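Local coordinates for protein 6-phospho-beta-glucosidase (Thermotoga maritima, PDB 1UP7) that hydrolyses cellobiose 6'-phosphate to glucose 6-phosphate and glucose, using NAD(+) and a manganese ion, at residues 87-92 and 262-267. Residues are numbered along the deposited sequence; the frame is centred on the assembly and turned at random.
With G6P (6-O-phosphono-alpha-D-glucopyranose), chain J.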
loop_
_atom_site.group_PDB
_atom_site.type_symbol
_atom_site.label_atom_id
_atom_site.label_comp_id
_atom_site.label_asym_id
_atom_site.label_seq_id
_atom_site.Cartn_x
_atom_site.Cartn_y
_atom_site.Cartn_z
ATOM N N LYS A 87 20.516 -9.345 -37.300
ATOM C CA LYS A 87 19.473 -10.019 -38.058
ATOM C C LYS A 87 18.233 -10.317 -37.224
ATOM O O LYS A 87 17.135 -10.288 -37.744
ATOM C CB LYS A 87 20.016 -11.183 -38.896
ATOM C CG LYS A 87 20.346 -12.428 -38.174
ATOM N N GLY A 88 18.410 -10.512 -35.913
ATOM C CA GLY A 88 17.294 -10.513 -34.975
ATOM C C GLY A 88 16.580 -9.170 -34.932
ATOM O O GLY A 88 15.357 -9.135 -34.952
ATOM N N ARG A 89 17.354 -8.084 -34.914
ATOM C CA ARG A 89 16.829 -6.721 -34.910
ATOM C C ARG A 89 16.023 -6.473 -36.202
ATOM O O ARG A 89 14.931 -5.890 -36.159
ATOM C CB ARG A 89 18.006 -5.757 -34.756
ATOM C CG ARG A 89 17.610 -4.354 -34.378
ATOM C CD ARG A 89 18.730 -3.378 -34.534
ATOM N NE ARG A 89 18.248 -2.014 -34.571
ATOM C CZ ARG A 89 18.995 -0.961 -34.266
ATOM N NH1 ARG A 89 20.278 -1.128 -33.915
ATOM N NH2 ARG A 89 18.472 0.257 -34.325
ATOM N N GLU A 90 16.551 -6.959 -37.330
ATOM C CA GLU A 90 15.904 -6.803 -38.637
ATOM C C GLU A 90 14.505 -7.434 -38.640
ATOM O O GLU A 90 13.528 -6.816 -39.086
ATOM C CB GLU A 90 16.772 -7.425 -39.734
ATOM C CG GLU A 90 16.426 -6.925 -41.118
ATOM C CD GLU A 90 17.175 -7.629 -42.239
ATOM O OE1 GLU A 90 18.299 -8.151 -41.987
ATOM O OE2 GLU A 90 16.646 -7.650 -43.403
ATOM N N ASN A 91 14.422 -8.662 -38.126
ATOM C CA ASN A 91 13.142 -9.342 -37.934
ATOM C C ASN A 91 12.242 -8.574 -36.979
ATOM O O ASN A 91 11.052 -8.417 -37.268
ATOM C CB ASN A 91 13.334 -10.783 -37.398
ATOM C CG ASN A 91 14.046 -11.722 -38.394
ATOM O OD1 ASN A 91 13.934 -11.569 -39.588
ATOM N ND2 ASN A 91 14.775 -12.708 -37.866
ATOM N N ASP A 92 12.816 -8.099 -35.869
ATOM C CA ASP A 92 12.093 -7.295 -34.895
ATOM C C ASP A 92 11.375 -6.084 -35.505
ATOM O O ASP A 92 10.209 -5.870 -35.199
ATOM C CB ASP A 92 13.042 -6.822 -33.772
ATOM C CG ASP A 92 13.520 -7.958 -32.858
ATOM O OD1 ASP A 92 12.899 -9.048 -32.832
ATOM O OD2 ASP A 92 14.523 -7.831 -32.114
ATOM N N LEU A 262 15.111 -0.220 -43.152
ATOM C CA LEU A 262 15.098 -0.679 -41.758
ATOM C C LEU A 262 16.350 -0.200 -41.023
ATOM O O LEU A 262 17.456 -0.346 -41.539
ATOM C CB LEU A 262 15.012 -2.210 -41.666
ATOM C CG LEU A 262 13.669 -2.883 -42.030
ATOM C CD1 LEU A 262 13.865 -4.370 -42.208
ATOM C CD2 LEU A 262 12.553 -2.597 -41.028
ATOM N N ARG A 263 16.171 0.391 -39.848
ATOM C CA ARG A 263 17.288 0.891 -39.086
ATOM C C ARG A 263 18.375 -0.190 -38.971
ATOM O O ARG A 263 19.561 0.090 -39.149
ATOM C CB ARG A 263 16.828 1.290 -37.702
ATOM C CG ARG A 263 17.922 1.897 -36.854
ATOM C CD ARG A 263 18.633 3.140 -37.461
ATOM N NE ARG A 263 19.819 3.459 -36.655
ATOM C CZ ARG A 263 20.850 4.193 -37.065
ATOM N NH1 ARG A 263 20.862 4.709 -38.288
ATOM N NH2 ARG A 263 21.880 4.405 -36.241
ATOM N N ALA A 264 17.962 -1.431 -38.681
ATOM C CA ALA A 264 18.921 -2.520 -38.506
ATOM C C ALA A 264 19.817 -2.704 -39.713
ATOM O O ALA A 264 20.999 -3.029 -39.546
ATOM C CB ALA A 264 18.243 -3.884 -38.130
ATOM N N ARG A 265 19.276 -2.517 -40.920
ATOM C CA ARG A 265 20.106 -2.592 -42.106
ATOM C C ARG A 265 21.042 -1.412 -42.250
ATOM O O ARG A 265 22.147 -1.607 -42.767
ATOM C CB ARG A 265 19.327 -2.846 -43.413
ATOM C CG ARG A 265 18.708 -4.221 -43.540
ATOM C CD ARG A 265 17.692 -4.325 -44.649
ATOM N NE ARG A 265 18.295 -4.605 -45.961
ATOM C CZ ARG A 265 18.457 -5.826 -46.448
ATOM N NH1 ARG A 265 18.063 -6.881 -45.736
ATOM N NH2 ARG A 265 19.004 -6.007 -47.645
ATOM N N GLU A 266 20.654 -0.212 -41.801
ATOM C CA GLU A 266 21.627 0.871 -41.912
ATOM C C GLU A 266 22.729 0.652 -40.891
ATOM O O GLU A 266 23.880 0.841 -41.207
ATOM C CB GLU A 266 21.049 2.288 -41.984
ATOM C CG GLU A 266 19.996 2.705 -40.977
ATOM C CD GLU A 266 19.407 4.094 -41.343
ATOM O OE1 GLU A 266 19.351 4.421 -42.566
ATOM O OE2 GLU A 266 18.994 4.858 -40.425
ATOM N N VAL A 267 22.377 0.146 -39.714
ATOM C CA VAL A 267 23.373 -0.137 -38.689
ATOM C C VAL A 267 24.382 -1.214 -39.159
ATOM O O VAL A 267 25.557 -1.119 -38.854
ATOM C CB VAL A 267 22.733 -0.565 -37.393
ATOM C CG1 VAL A 267 23.784 -1.091 -36.470
ATOM C CG2 VAL A 267 21.931 0.608 -36.751
HETATM C C1 G6P J . 19.143 5.496 -28.339
HETATM C C2 G6P J . 18.507 4.560 -27.274
HETATM C C3 G6P J . 19.248 3.223 -27.252
HETATM C C4 G6P J . 19.093 2.598 -28.629
HETATM C C5 G6P J . 19.784 3.518 -29.655
HETATM C C6 G6P J . 19.620 2.963 -31.063
HETATM O O1 G6P J . 18.482 6.767 -28.486
HETATM O O2 G6P J . 18.520 5.104 -25.955
HETATM O O3 G6P J . 18.791 2.348 -26.216
HETATM O O4 G6P J . 19.590 1.260 -28.636
HETATM O O5 G6P J . 19.225 4.857 -29.633
HETATM O O6 G6P J . 20.735 3.294 -31.876
HETATM P P G6P J . 21.128 2.383 -33.145
HETATM O O1P G6P J . 22.456 2.909 -33.637
HETATM O O2P G6P J . 20.145 2.434 -34.304
HETATM O O3P G6P J . 21.267 0.972 -32.649
#
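E90 and A264 bring two nearly antiparallel helices together, the axes of 87-92 and 263-267 being 8.7 Å apart and inclined at 156°. The pairing joins the Rossmann-type N-terminal part of this family 4 glycosidase to its C-terminal part, and illustrates how a phosphate site can be built between two domains, each lending an arginine. A264 is small enough for the close approach: its CB lies 3.6 Å from E90 N and also touches the chain of R89, while its CA covers one face of that guanidinium. The R89 chain, extended from CG to NE, runs past A264 to the glucose 6-phosphate. R89 NH1 donates to O3P and R89 NH2 to O2P, 2.7 Å away, a two-pronged edge-on grip; E93, one turn further along the same helix, takes R89 NE in a salt bridge. The chain of R263 bends at chi2 (56°), which turns CD aside, and its guanidinium meets the same phosphate, R263 NE giving O2P a nearly straight bond of 2.6 Å and NH2 binding O1P. O2P thus receives short hydrogen bonds from both arginines, whose like charges the phosphate probably offsets. An alanine in place of R263 would probably leave O1P and O2P more weakly held and E266 without its salt-bridge mate. V267 CG2 lies over one face of the R263 guanidinium, toward its rim. Away from the ligand, L262 CD1 meets E90 CG, and the extended E90 forms a salt bridge at the more exposed margin: E90 OE2 lies close to the R265 guanidinium plane, whereas R265 NH1, 2.8 Å from E90 OE2, approaches from above the carboxylate, 40° out of its plane.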